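Local coordinates for protein aminotransferase (PDB 3IF2) that probably acts as an amino-acid transaminase, perhaps of the valine-pyruvate type, using a bound pyridoxal 5'-phosphate cofactor, at residues A[212-217]-A[258-263]; A[149-154]-A[221-226]; A[94-99]-A[249-254]. All coordinates share one frame; numbering follows the deposited sequence.

How the interactions relate
Interactions 1 and 2 lie side by side, because the turn 212-217 at the end of strand 207-213 is followed in the chain by 221-226, which leads into helix 225-237; their centres are 8 Å apart. Arg-214 NE of interaction 1 lies 2.8 Å from Leu-223 O of interaction 2, and Ser-213 OG is 2.5 Å from Glu-154 OE1, both probable hydrogen bonds. Interaction 3 has its centre 13 Å from that of interaction 1 and meets it by packing, with Leu-262 CD2 3.8 Å from Pro-251 CD. Interactions 2 and 3 do not touch. The cofactor is reached directly by 212-217 through Asn-217, whereas the side chains of Asn-221 and Phe-252 stay about 11 Å and 10 Å from it.

Interaction 1. Residues A[212-217]-A[258-263]; sequences CSRPTN and SDAHLN. With PLP (pyridoxal-5'-phosphate), chain C.
Arg-214 reaches 258-263 with its guanidinium group and touches two successive residues there. NH1 donates to the backbone carbonyl of His-261, with 2.9 Å between Arg-214 NH1 and His-261 O. The bond is bent, 133° at the hydrogen, and the donor is tilted from the carbonyl plane. The methyl of Ala-260 lies over one face of the guanidinium, its CB 3.6 Å from Arg-214 NH2. With CG anti to the backbone N (chi1 -162°) and the chain extended from there to NE, the charged group is carried the full length of the side chain across the gap. Two more partners fix its rotation: NE bonds to the carbonyl of Leu-223, and NH2 forms a salt bridge with Asp-225, whose OD1 also accepts the backbone N-H of His-261.

Residues on both sides of Arg-214 in the sequence face the cofactor. Asn-217 ND2 donates to PLP O3 over 2.6 Å in a nearly straight bond (170°), while Asn-217 OD1 is held by Arg-416. Ser-213 CB comes 3.9 Å from the methyl carbon C2A of PLP, and Ser-213 OG bonds to Glu-154. Between Arg-214 and Asn-217 the chain turns at the cis peptide before Pro-215. Thr-216 OG1 donates to Ser-213 O over 2.6 Å, from above the carbonyl plane, and so ties the turn together.

An asparagine on O3 of PLP is a hallmark of class I aminotransferases of fold type I. Its bond would be expected to stabilise negative charge on O3, while Arg-214, held by two backbone carbonyls and one carboxylate, joins the cofactor-bearing turn to the loop before strand 268-273.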
ATOM      1  N   CYS A 212      -3.440  15.058  15.192  1.00 38.05           N
ATOM      2  CA  CYS A 212      -2.099  15.416  15.654  1.00 38.67           C
ATOM      3  C   CYS A 212      -1.230  14.207  15.996  1.00 38.77           C
ATOM      4  O   CYS A 212      -1.751  13.134  16.262  1.00 38.85           O
ATOM      5  CB  CYS A 212      -2.170  16.301  16.883  1.00 39.36           C
ATOM      6  SG  CYS A 212      -2.891  15.445  18.245  1.00 40.25           S
ATOM      7  N   SER A 213       0.088  14.423  15.997  1.00 38.78           N
ATOM      8  CA  SER A 213       1.086  13.424  16.335  1.00 38.53           C
ATOM      9  C   SER A 213       1.531  13.638  17.776  1.00 39.02           C
ATOM     10  O   SER A 213       1.707  14.785  18.198  1.00 38.90           O
ATOM     11  CB  SER A 213       2.267  13.464  15.364  1.00 39.09           C
ATOM     12  OG  SER A 213       2.779  14.764  15.180  1.00 39.40           O
ATOM     13  N   ARG A 214       1.695  12.527  18.514  1.00 39.04           N
ATOM     14  CA  ARG A 214       2.044  12.543  19.932  1.00 39.17           C
ATOM     15  C   ARG A 214       2.934  11.336  20.310  1.00 39.30           C
ATOM     16  O   ARG A 214       2.429  10.205  20.411  1.00 39.57           O
ATOM     17  CB  ARG A 214       0.749  12.543  20.766  1.00 39.54           C
ATOM     18  CG  ARG A 214       0.929  12.976  22.210  1.00 39.32           C
ATOM     19  CD  ARG A 214      -0.267  12.613  23.041  1.00 39.56           C
ATOM     20  NE  ARG A 214      -0.189  13.173  24.393  1.00 39.31           N
ATOM     21  CZ  ARG A 214      -0.808  12.701  25.482  1.00 39.59           C
ATOM     22  NH1 ARG A 214      -1.560  11.591  25.464  1.00 39.42           N
ATOM     23  NH2 ARG A 214      -0.644  13.341  26.644  1.00 40.09           N
ATOM     24  N   PRO A 215       4.269  11.547  20.448  1.00 39.09           N
ATOM     25  CA  PRO A 215       5.048  12.781  20.225  1.00 38.17           C
ATOM     26  C   PRO A 215       5.064  13.217  18.759  1.00 38.13           C
ATOM     27  O   PRO A 215       4.813  12.411  17.851  1.00 38.24           O
ATOM     28  CB  PRO A 215       6.455  12.452  20.724  1.00 38.49           C
ATOM     29  CG  PRO A 215       6.488  10.993  20.992  1.00 39.15           C
ATOM     30  CD  PRO A 215       5.103  10.443  20.967  1.00 38.96           C
ATOM     31  N   THR A 216       5.391  14.493  18.553  1.00 37.14           N
ATOM     32  CA  THR A 216       5.344  15.115  17.256  1.00 36.01           C
ATOM     33  C   THR A 216       6.660  15.087  16.490  1.00 35.62           C
ATOM     34  O   THR A 216       7.733  15.270  17.068  1.00 34.96           O
ATOM     35  CB  THR A 216       4.884  16.574  17.397  1.00 36.61           C
ATOM     36  OG1 THR A 216       3.618  16.594  18.057  1.00 37.22           O
ATOM     37  CG2 THR A 216       4.759  17.273  16.037  1.00 36.26           C
ATOM     38  N   ASN A 217       6.535  14.791  15.192  1.00 35.18           N
ATOM     39  CA  ASN A 217       7.584  14.928  14.187  1.00 34.69           C
ATOM     40  C   ASN A 217       7.153  16.297  13.650  1.00 34.66           C
ATOM     41  O   ASN A 217       6.008  16.428  13.211  1.00 34.06           O
ATOM     42  CB  ASN A 217       7.471  13.815  13.111  1.00 34.01           C
ATOM     43  CG  ASN A 217       8.497  13.950  11.963  1.00 33.35           C
ATOM     44  OD1 ASN A 217       9.063  15.003  11.760  1.00 34.49           O
ATOM     45  ND2 ASN A 217       8.708  12.874  11.201  1.00 32.16           N
ATOM     46  N   SER A 258       8.265  12.229  28.936  1.00 48.14           N
ATOM     47  CA  SER A 258       7.475  13.028  29.888  1.00 49.10           C
ATOM     48  C   SER A 258       6.144  12.336  30.193  1.00 49.69           C
ATOM     49  O   SER A 258       5.671  11.519  29.410  1.00 50.90           O
ATOM     50  CB  SER A 258       7.264  14.456  29.366  1.00 49.84           C
ATOM     51  OG  SER A 258       6.441  14.480  28.216  1.00 50.71           O
ATOM     52  N   ASP A 259       5.538  12.693  31.321  1.00 50.09           N
ATOM     53  CA  ASP A 259       4.300  12.052  31.811  1.00 50.48           C
ATOM     54  C   ASP A 259       3.128  12.161  30.813  1.00 48.83           C
ATOM     55  O   ASP A 259       2.772  13.255  30.431  1.00 48.66           O
ATOM     56  CB  ASP A 259       3.903  12.659  33.178  1.00 51.92           C
ATOM     57  CG  ASP A 259       2.952  11.766  33.976  1.00 53.74           C
ATOM     58  OD1 ASP A 259       3.279  10.576  34.220  1.00 55.10           O
ATOM     59  OD2 ASP A 259       1.896  12.269  34.417  1.00 55.31           O
ATOM     60  N   ALA A 260       2.566  11.030  30.376  1.00 47.36           N
ATOM     61  CA  ALA A 260       1.425  11.008  29.431  1.00 46.20           C
ATOM     62  C   ALA A 260       0.570   9.755  29.572  1.00 45.39           C
ATOM     63  O   ALA A 260       1.054   8.725  30.031  1.00 44.69           O
ATOM     64  CB  ALA A 260       1.926  11.123  27.983  1.00 45.93           C
ATOM     65  N   HIS A 261      -0.696   9.857  29.175  1.00 44.96           N
ATOM     66  CA  HIS A 261      -1.618   8.726  29.179  1.00 45.54           C
ATOM     67  C   HIS A 261      -2.170   8.447  27.779  1.00 44.30           C
ATOM     68  O   HIS A 261      -2.478   9.375  27.050  1.00 44.52           O
ATOM     69  CB  HIS A 261      -2.750   8.946  30.174  1.00 47.16           C
ATOM     70  CG  HIS A 261      -2.277   9.069  31.582  1.00 49.73           C
ATOM     71  ND1 HIS A 261      -2.830   9.958  32.483  1.00 51.13           N
ATOM     72  CD2 HIS A 261      -1.251   8.460  32.230  1.00 51.06           C
ATOM     73  CE1 HIS A 261      -2.200   9.851  33.641  1.00 51.99           C
ATOM     74  NE2 HIS A 261      -1.231   8.958  33.510  1.00 52.10           N
ATOM     75  N   LEU A 262      -2.251   7.165  27.405  1.00 43.07           N
ATOM     76  CA  LEU A 262      -2.831   6.748  26.132  1.00 42.09           C
ATOM     77  C   LEU A 262      -4.288   6.454  26.452  1.00 41.24           C
ATOM     78  O   LEU A 262      -4.575   5.528  27.222  1.00 40.82           O
ATOM     79  CB  LEU A 262      -2.143   5.496  25.573  1.00 41.85           C
ATOM     80  CG  LEU A 262      -2.581   5.043  24.169  1.00 41.67           C
ATOM     81  CD1 LEU A 262      -2.171   6.070  23.112  1.00 39.90           C
ATOM     82  CD2 LEU A 262      -1.991   3.661  23.840  1.00 41.24           C
ATOM     83  N   ASN A 263      -5.190   7.270  25.898  1.00 40.36           N
ATOM     84  CA  ASN A 263      -6.637   7.109  26.066  1.00 39.28           C
ATOM     85  C   ASN A 263      -7.338   6.834  24.735  1.00 38.41           C
ATOM     86  O   ASN A 263      -6.820   7.152  23.658  1.00 37.91           O
ATOM     87  CB  ASN A 263      -7.246   8.350  26.724  1.00 39.80           C
ATOM     88  CG  ASN A 263      -6.924   8.459  28.214  1.00 39.97           C
ATOM     89  OD1 ASN A 263      -6.408   9.482  28.658  1.00 40.27           O
ATOM     90  ND2 ASN A 263      -7.231   7.419  28.982  1.00 38.98           N
TER
HETATM   91  N1  PLP C 500       3.770   9.541  11.972  1.00 49.48           N
HETATM   92  C2  PLP C 500       4.886  10.299  12.252  1.00 50.57           C
HETATM   93  C2A PLP C 500       4.772  11.334  13.325  1.00 50.11           C
HETATM   94  C3  PLP C 500       6.086  10.071  11.541  1.00 51.41           C
HETATM   95  O3  PLP C 500       7.220  10.798  11.788  1.00 50.06           O
HETATM   96  C4  PLP C 500       6.128   9.084  10.528  1.00 52.20           C
HETATM   97  C4A PLP C 500       7.350   9.072   9.616  1.00 53.42           C
HETATM   98  O4A PLP C 500       7.952   8.024   9.352  1.00 54.71           O
HETATM   99  C5  PLP C 500       4.948   8.314  10.256  1.00 50.64           C
HETATM  100  C6  PLP C 500       3.785   8.573  11.005  1.00 49.70           C
HETATM  101  C5A PLP C 500       4.869   7.244   9.149  1.00 48.52           C
HETATM  102  O4P PLP C 500       5.281   5.959   9.565  1.00 45.22           O
HETATM  103  P   PLP C 500       4.975   4.664   8.667  1.00 40.81           P
HETATM  104  O1P PLP C 500       4.211   4.805   7.373  1.00 40.33           O
HETATM  105  O2P PLP C 500       4.174   3.837   9.616  1.00 40.66           O
HETATM  106  O3P PLP C 500       6.302   4.087   8.366  1.00 38.75           O

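Interaction 2. Residues A[149-154]-A[221-226]; sequences LPLTPE and NVLTDE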
ATOM      1  N   LEU A 149      -5.495  20.707  12.457  1.00 37.43           N
ATOM      2  CA  LEU A 149      -4.248  20.434  13.151  1.00 37.05           C
ATOM      3  C   LEU A 149      -4.268  21.471  14.268  1.00 38.01           C
ATOM      4  O   LEU A 149      -4.097  22.652  13.997  1.00 39.49           O
ATOM      5  CB  LEU A 149      -3.039  20.605  12.222  1.00 36.74           C
ATOM      6  CG  LEU A 149      -3.006  19.797  10.918  1.00 36.23           C
ATOM      7  CD1 LEU A 149      -1.667  19.995  10.227  1.00 36.06           C
ATOM      8  CD2 LEU A 149      -3.262  18.321  11.152  1.00 36.10           C
ATOM      9  N   PRO A 150      -4.507  21.053  15.526  1.00 39.45           N
ATOM     10  CA  PRO A 150      -4.625  22.003  16.626  1.00 39.69           C
ATOM     11  C   PRO A 150      -3.338  22.729  17.028  1.00 39.79           C
ATOM     12  O   PRO A 150      -3.398  23.710  17.780  1.00 40.32           O
ATOM     13  CB  PRO A 150      -5.153  21.134  17.766  1.00 40.14           C
ATOM     14  CG  PRO A 150      -4.557  19.852  17.538  1.00 40.71           C
ATOM     15  CD  PRO A 150      -4.454  19.675  16.045  1.00 40.71           C
ATOM     16  N   LEU A 151      -2.196  22.250  16.549  1.00 40.02           N
ATOM     17  CA  LEU A 151      -0.920  22.906  16.776  1.00 40.10           C
ATOM     18  C   LEU A 151       0.082  22.482  15.699  1.00 39.40           C
ATOM     19  O   LEU A 151       0.181  21.307  15.377  1.00 38.90           O
ATOM     20  CB  LEU A 151      -0.401  22.581  18.192  1.00 40.90           C
ATOM     21  CG  LEU A 151       0.984  23.072  18.641  1.00 40.81           C
ATOM     22  CD1 LEU A 151       1.053  23.215  20.143  1.00 41.66           C
ATOM     23  CD2 LEU A 151       2.077  22.148  18.168  1.00 41.34           C
ATOM     24  N   THR A 152       0.771  23.464  15.124  1.00 39.13           N
ATOM     25  CA  THR A 152       1.852  23.252  14.167  1.00 38.48           C
ATOM     26  C   THR A 152       3.107  23.824  14.865  1.00 38.42           C
ATOM     27  O   THR A 152       2.969  24.633  15.782  1.00 38.14           O
ATOM     28  CB  THR A 152       1.563  23.924  12.815  1.00 38.24           C
ATOM     29  OG1 THR A 152       1.254  25.305  13.023  1.00 38.52           O
ATOM     30  CG2 THR A 152       0.382  23.262  12.141  1.00 37.58           C
ATOM     31  N   PRO A 153       4.325  23.418  14.461  1.00 38.16           N
ATOM     32  CA  PRO A 153       4.678  22.482  13.406  1.00 38.50           C
ATOM     33  C   PRO A 153       4.130  21.060  13.589  1.00 38.76           C
ATOM     34  O   PRO A 153       3.885  20.608  14.718  1.00 39.21           O
ATOM     35  CB  PRO A 153       6.204  22.465  13.408  1.00 38.66           C
ATOM     36  CG  PRO A 153       6.637  23.502  14.349  1.00 38.74           C
ATOM     37  CD  PRO A 153       5.499  24.055  15.072  1.00 38.28           C
ATOM     38  N   GLU A 154       3.867  20.414  12.463  1.00 38.29           N
ATOM     39  CA  GLU A 154       3.372  19.045  12.420  1.00 38.07           C
ATOM     40  C   GLU A 154       4.053  18.268  11.317  1.00 37.17           C
ATOM     41  O   GLU A 154       4.814  18.835  10.544  1.00 37.04           O
ATOM     42  CB  GLU A 154       1.836  19.017  12.283  1.00 38.71           C
ATOM     43  CG  GLU A 154       1.104  18.770  13.606  1.00 38.64           C
ATOM     44  CD  GLU A 154       1.246  17.336  14.136  1.00 38.10           C
ATOM     45  OE1 GLU A 154       1.986  16.528  13.521  1.00 36.64           O
ATOM     46  OE2 GLU A 154       0.623  17.038  15.190  1.00 37.32           O
ATOM     47  N   ASN A 221       7.681  17.468  20.590  1.00 35.96           N
ATOM     48  CA  ASN A 221       6.689  17.938  21.545  1.00 35.86           C
ATOM     49  C   ASN A 221       5.679  16.851  21.879  1.00 35.63           C
ATOM     50  O   ASN A 221       5.228  16.125  20.982  1.00 35.30           O
ATOM     51  CB  ASN A 221       5.898  19.145  20.984  1.00 35.96           C
ATOM     52  CG  ASN A 221       4.987  19.791  22.036  1.00 35.93           C
ATOM     53  OD1 ASN A 221       5.437  20.138  23.125  1.00 36.51           O
ATOM     54  ND2 ASN A 221       3.713  19.937  21.718  1.00 35.97           N
ATOM     55  N   VAL A 222       5.314  16.771  23.160  1.00 35.04           N
ATOM     56  CA  VAL A 222       4.265  15.877  23.627  1.00 35.33           C
ATOM     57  C   VAL A 222       3.153  16.768  24.146  1.00 35.97           C
ATOM     58  O   VAL A 222       3.339  17.478  25.142  1.00 37.13           O
ATOM     59  CB  VAL A 222       4.761  14.891  24.702  1.00 34.66           C
ATOM     60  CG1 VAL A 222       3.602  14.044  25.271  1.00 33.77           C
ATOM     61  CG2 VAL A 222       5.817  14.003  24.103  1.00 33.94           C
ATOM     62  N   LEU A 223       2.016  16.758  23.447  1.00 36.91           N
ATOM     63  CA  LEU A 223       0.815  17.488  23.874  1.00 37.67           C
ATOM     64  C   LEU A 223       0.435  16.900  25.227  1.00 37.18           C
ATOM     65  O   LEU A 223       0.433  15.694  25.398  1.00 37.74           O
ATOM     66  CB  LEU A 223      -0.337  17.344  22.867  1.00 38.06           C
ATOM     67  CG  LEU A 223      -0.122  17.988  21.486  1.00 38.31           C
ATOM     68  CD1 LEU A 223      -1.087  17.416  20.440  1.00 38.01           C
ATOM     69  CD2 LEU A 223      -0.238  19.506  21.564  1.00 38.30           C
ATOM     70  N   THR A 224       0.140  17.773  26.179  1.00 37.96           N
ATOM     71  CA  THR A 224      -0.127  17.399  27.575  1.00 37.40           C
ATOM     72  C   THR A 224      -1.457  16.668  27.739  1.00 37.76           C
ATOM     73  O   THR A 224      -2.383  16.860  26.948  1.00 37.96           O
ATOM     74  CB  THR A 224      -0.111  18.650  28.543  1.00 36.54           C
ATOM     75  OG1 THR A 224      -1.325  19.397  28.420  1.00 36.33           O
ATOM     76  CG2 THR A 224       1.095  19.573  28.281  1.00 36.13           C
ATOM     77  N   ASP A 225      -1.543  15.842  28.777  1.00 38.78           N
ATOM     78  CA  ASP A 225      -2.802  15.165  29.129  1.00 40.10           C
ATOM     79  C   ASP A 225      -4.001  16.139  29.174  1.00 39.99           C
ATOM     80  O   ASP A 225      -5.074  15.818  28.629  1.00 40.04           O
ATOM     81  CB  ASP A 225      -2.669  14.400  30.464  1.00 40.41           C
ATOM     82  CG  ASP A 225      -1.847  13.110  30.341  1.00 40.99           C
ATOM     83  OD1 ASP A 225      -1.572  12.623  29.203  1.00 40.67           O
ATOM     84  OD2 ASP A 225      -1.500  12.555  31.414  1.00 41.65           O
ATOM     85  N   GLU A 226      -3.783  17.324  29.761  1.00 40.04           N
ATOM     86  CA  GLU A 226      -4.829  18.360  29.847  0.50 39.98           C
ATOM     87  C   GLU A 226      -5.179  18.905  28.451  1.00 39.96           C
ATOM     88  O   GLU A 226      -6.355  19.132  28.145  1.00 39.36           O
ATOM     89  CB  GLU A 226      -4.418  19.504  30.779  0.50 39.80           C
ATOM     90  CG  GLU A 226      -5.576  20.423  31.169  0.50 39.64           C
ATOM     91  CD  GLU A 226      -5.126  21.602  31.994  0.50 39.26           C
ATOM     92  OE1 GLU A 226      -3.904  21.839  32.089  0.50 39.03           O
ATOM     93  OE2 GLU A 226      -6.004  22.299  32.533  0.50 38.83           O
TER
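The flat amide of Asn-221 turns its nitrogen end toward Leu-151, with Asn-221 ND2 4.5 Å from the methyl CD2 of Leu-151. This is a loose contact. The oxygen end is taken by Lys-188, whose NZ bonds to Asn-221 OD1 and also to the carbonyl of Val-222, so the orientation of the amide is set from outside the pair. Leu-151 uses its other methyl on Leu-223: CD1 of Leu-151 and CD2 of Leu-223 stand 4.2 Å apart, and the side chains run past one another, pointing opposite ways. Leu-151 gets there with CG anti to its own N (chi1 175°). Tyr-189 of strand 183-190 touches Leu-151 as well, while Cys-212 and Met-228 pack on Leu-223.

The contact brings the loop after strand 142-149 against the turn that starts helix 225-237, where Thr-224 is the N-cap and its OG1 accepts from the N-H of Glu-227. Both loops follow neighbouring parallel strands of the large-domain sheet. No hydrogen bond crosses between them, so the contact between the two segments rests mainly on van der Waals packing of the leucine methyls, and polar groups such as the Asn-221 oxygen find partners elsewhere.

Interaction 3. Residues A[94-99]-A[249-254]; sequences GFFNRH and GMPFPN
Helix 86-100 presents consecutive residues, Phe-95 and Phe-96, to a compact turn in which cis peptides precede both Pro-251 and Pro-253 and Asn-254 N bonds back to Gly-249 O over 2.8 Å. Pro-251 touches both phenyl rings with its CG. This atom lies 3.6 Å from Phe-95 CE1, at the edge of that ring and near its plane, and 4.0 Å from Phe-96 CE1, where the approach is oblique and the side chains cross at about a right angle. Different first torsions let the two neighbouring rings both put their CE1 on Pro-251 CG: Phe-95 has its own CG anti to its N (chi1 -179°), Phe-96 anti to the carbonyl carbon (chi1 -69°).

The contact belongs to the large, cofactor-binding domain of the fold type I aminotransferases, whose mixed sheet contains strands 242-245, 268-273 and the antiparallel 285-288. The turn follows strand 242-245 in the chain. Phe-96 packs the helix on the sheet, meeting the ring of Phe-272 and touching Val-288; Phe-252 does the same for the turn by touching Ile-286.

Phe-252 also joins the helix directly, with its CE2 4.1 Å from Phe-95 CE1; the Phe-95 atom comes in at the edge of the Phe-252 ring, near its plane. One face of Phe-95 is covered from within the helix by the imidazole of His-99, whose CD2 stands 3.6 Å above the centre of the ring. That imidazole is itself positioned by a hydrogen bond between its NE2 and Asp-323, which also forms a salt bridge with Arg-98.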
ATOM      1  N   GLY A  94      -6.287  -8.579  22.534  1.00 34.64           N
ATOM      2  CA  GLY A  94      -5.890  -9.075  23.858  1.00 33.65           C
ATOM      3  C   GLY A  94      -4.951  -8.123  24.585  1.00 33.99           C
ATOM      4  O   GLY A  94      -5.193  -7.758  25.742  1.00 33.94           O
ATOM      5  N   PHE A  95      -3.905  -7.702  23.875  1.00 34.40           N
ATOM      6  CA  PHE A  95      -2.874  -6.761  24.360  1.00 34.84           C
ATOM      7  C   PHE A  95      -3.427  -5.411  24.868  1.00 36.26           C
ATOM      8  O   PHE A  95      -3.103  -5.000  26.000  1.00 36.64           O
ATOM      9  CB  PHE A  95      -1.842  -6.530  23.245  1.00 34.93           C
ATOM     10  CG  PHE A  95      -0.724  -5.602  23.611  1.00 34.74           C
ATOM     11  CD1 PHE A  95      -0.840  -4.230  23.374  1.00 35.01           C
ATOM     12  CD2 PHE A  95       0.453  -6.093  24.171  1.00 34.17           C
ATOM     13  CE1 PHE A  95       0.180  -3.361  23.714  1.00 34.88           C
ATOM     14  CE2 PHE A  95       1.486  -5.240  24.510  1.00 34.50           C
ATOM     15  CZ  PHE A  95       1.346  -3.861  24.292  1.00 34.90           C
ATOM     16  N   PHE A  96      -4.232  -4.722  24.046  1.00 36.07           N
ATOM     17  CA  PHE A  96      -4.836  -3.457  24.472  1.00 36.05           C
ATOM     18  C   PHE A  96      -5.825  -3.635  25.631  1.00 36.99           C
ATOM     19  O   PHE A  96      -5.858  -2.792  26.551  1.00 38.01           O
ATOM     20  CB  PHE A  96      -5.488  -2.706  23.312  1.00 36.06           C
ATOM     21  CG  PHE A  96      -4.497  -2.158  22.310  1.00 35.24           C
ATOM     22  CD1 PHE A  96      -3.563  -1.201  22.692  1.00 34.60           C
ATOM     23  CD2 PHE A  96      -4.517  -2.568  20.979  1.00 34.55           C
ATOM     24  CE1 PHE A  96      -2.644  -0.693  21.777  1.00 34.60           C
ATOM     25  CE2 PHE A  96      -3.609  -2.048  20.065  1.00 34.51           C
ATOM     26  CZ  PHE A  96      -2.675  -1.107  20.461  1.00 33.96           C
ATOM     27  N   ASN A  97      -6.610  -4.711  25.594  1.00 36.88           N
ATOM     28  CA  ASN A  97      -7.561  -5.022  26.683  1.00 37.92           C
ATOM     29  C   ASN A  97      -6.860  -5.369  28.014  1.00 38.78           C
ATOM     30  O   ASN A  97      -7.356  -4.995  29.064  1.00 38.76           O
ATOM     31  CB  ASN A  97      -8.564  -6.131  26.268  1.00 37.40           C
ATOM     32  CG  ASN A  97      -9.594  -5.657  25.246  1.00 36.97           C
ATOM     33  OD1 ASN A  97      -9.889  -4.473  25.135  1.00 37.35           O
ATOM     34  ND2 ASN A  97     -10.161  -6.589  24.513  1.00 36.79           N
ATOM     35  N   ARG A  98      -5.727  -6.086  27.952  1.00 40.49           N
ATOM     36  CA  ARG A  98      -4.882  -6.392  29.136  1.00 40.71           C
ATOM     37  C   ARG A  98      -4.348  -5.126  29.771  1.00 41.01           C
ATOM     38  O   ARG A  98      -4.411  -4.964  30.982  1.00 41.90           O
ATOM     39  CB  ARG A  98      -3.609  -7.207  28.775  1.00 40.80           C
ATOM     40  CG  ARG A  98      -3.762  -8.698  28.587  1.00 40.74           C
ATOM     41  CD  ARG A  98      -2.398  -9.449  28.694  1.00 40.21           C
ATOM     42  NE  ARG A  98      -1.366  -9.113  27.700  1.00 39.24           N
ATOM     43  CZ  ARG A  98      -1.338  -9.530  26.423  1.00 38.74           C
ATOM     44  NH1 ARG A  98      -2.342 -10.242  25.881  1.00 38.01           N
ATOM     45  NH2 ARG A  98      -0.308  -9.183  25.647  1.00 39.04           N
ATOM     46  N   HIS A  99      -3.781  -4.265  28.934  1.00 41.32           N
ATOM     47  CA  HIS A  99      -3.108  -3.055  29.393  1.00 42.14           C
ATOM     48  C   HIS A  99      -3.973  -1.797  29.620  1.00 42.66           C
ATOM     49  O   HIS A  99      -3.558  -0.937  30.408  1.00 42.42           O
ATOM     50  CB  HIS A  99      -1.930  -2.739  28.453  1.00 42.02           C
ATOM     51  CG  HIS A  99      -0.851  -3.775  28.484  1.00 42.32           C
ATOM     52  ND1 HIS A  99      -0.090  -4.010  29.607  1.00 42.61           N
ATOM     53  CD2 HIS A  99      -0.395  -4.626  27.537  1.00 42.40           C
ATOM     54  CE1 HIS A  99       0.785  -4.963  29.353  1.00 42.17           C
ATOM     55  NE2 HIS A  99       0.616  -5.358  28.105  1.00 42.48           N
ATOM     56  N   GLY A 249       4.923   6.943  19.997  1.00 37.87           N
ATOM     57  CA  GLY A 249       4.331   6.960  21.318  1.00 38.59           C
ATOM     58  C   GLY A 249       4.068   5.649  21.991  1.00 39.51           C
ATOM     59  O   GLY A 249       4.644   4.629  21.635  1.00 39.85           O
HETATM   60  N   MSE A 250       3.173   5.703  22.975  1.00 41.06           N
HETATM   61  CA  MSE A 250       2.795   4.537  23.769  1.00 41.99           C
HETATM   62  C   MSE A 250       1.843   3.637  22.987  1.00 43.14           C
HETATM   63  O   MSE A 250       1.142   4.126  22.068  1.00 44.57           O
HETATM   64  CB  MSE A 250       2.054   4.963  25.031  1.00 41.80           C
HETATM   65  CG  MSE A 250       2.833   5.846  25.960  1.00 41.78           C
HETATM   66 SE   MSE A 250       1.640   6.954  26.962  0.75 41.04          SE
HETATM   67  CE  MSE A 250       0.890   7.995  25.454  1.00 38.59           C
ATOM     68  N   PRO A 251       1.847   2.320  23.293  1.00 42.75           N
ATOM     69  CA  PRO A 251       2.719   1.560  24.217  1.00 41.98           C
ATOM     70  C   PRO A 251       4.060   1.112  23.573  1.00 40.48           C
ATOM     71  O   PRO A 251       4.950   0.675  24.287  1.00 40.48           O
ATOM     72  CB  PRO A 251       1.875   0.336  24.567  1.00 42.92           C
ATOM     73  CG  PRO A 251       0.937   0.165  23.367  1.00 43.10           C
ATOM     74  CD  PRO A 251       0.853   1.450  22.628  1.00 43.02           C
ATOM     75  N   PHE A 252       4.153   1.148  22.244  1.00 39.22           N
ATOM     76  CA  PHE A 252       5.376   0.851  21.490  1.00 38.59           C
ATOM     77  C   PHE A 252       5.431   1.829  20.328  1.00 37.31           C
ATOM     78  O   PHE A 252       4.411   2.083  19.731  1.00 37.20           O
ATOM     79  CB  PHE A 252       5.423  -0.613  20.973  1.00 39.01           C
ATOM     80  CG  PHE A 252       4.168  -1.072  20.240  1.00 38.67           C
ATOM     81  CD1 PHE A 252       3.982  -0.804  18.886  1.00 38.15           C
ATOM     82  CD2 PHE A 252       3.194  -1.806  20.908  1.00 38.61           C
ATOM     83  CE1 PHE A 252       2.815  -1.213  18.216  1.00 38.23           C
ATOM     84  CE2 PHE A 252       2.024  -2.235  20.231  1.00 39.07           C
ATOM     85  CZ  PHE A 252       1.840  -1.928  18.882  1.00 38.26           C
ATOM     86  N   PRO A 253       6.606   2.395  20.012  1.00 36.70           N
ATOM     87  CA  PRO A 253       7.928   2.217  20.612  1.00 36.02           C
ATOM     88  C   PRO A 253       8.145   2.950  21.934  1.00 34.39           C
ATOM     89  O   PRO A 253       9.230   2.839  22.483  1.00 32.98           O
ATOM     90  CB  PRO A 253       8.873   2.734  19.522  1.00 36.32           C
ATOM     91  CG  PRO A 253       8.110   3.839  18.902  1.00 36.68           C
ATOM     92  CD  PRO A 253       6.635   3.481  19.022  1.00 36.84           C
ATOM     93  N   ASN A 254       7.139   3.686  22.418  1.00 34.57           N
ATOM     94  CA  ASN A 254       7.149   4.372  23.722  1.00 34.21           C
ATOM     95  C   ASN A 254       8.338   5.305  23.853  1.00 33.48           C
ATOM     96  O   ASN A 254       9.008   5.309  24.878  1.00 31.98           O
ATOM     97  CB  ASN A 254       7.113   3.320  24.849  1.00 34.96           C
ATOM     98  CG  ASN A 254       6.797   3.913  26.255  1.00 36.07           C
ATOM     99  OD1 ASN A 254       5.922   4.776  26.420  1.00 36.42           O
ATOM    100  ND2 ASN A 254       7.506   3.412  27.267  1.00 35.32           N
TER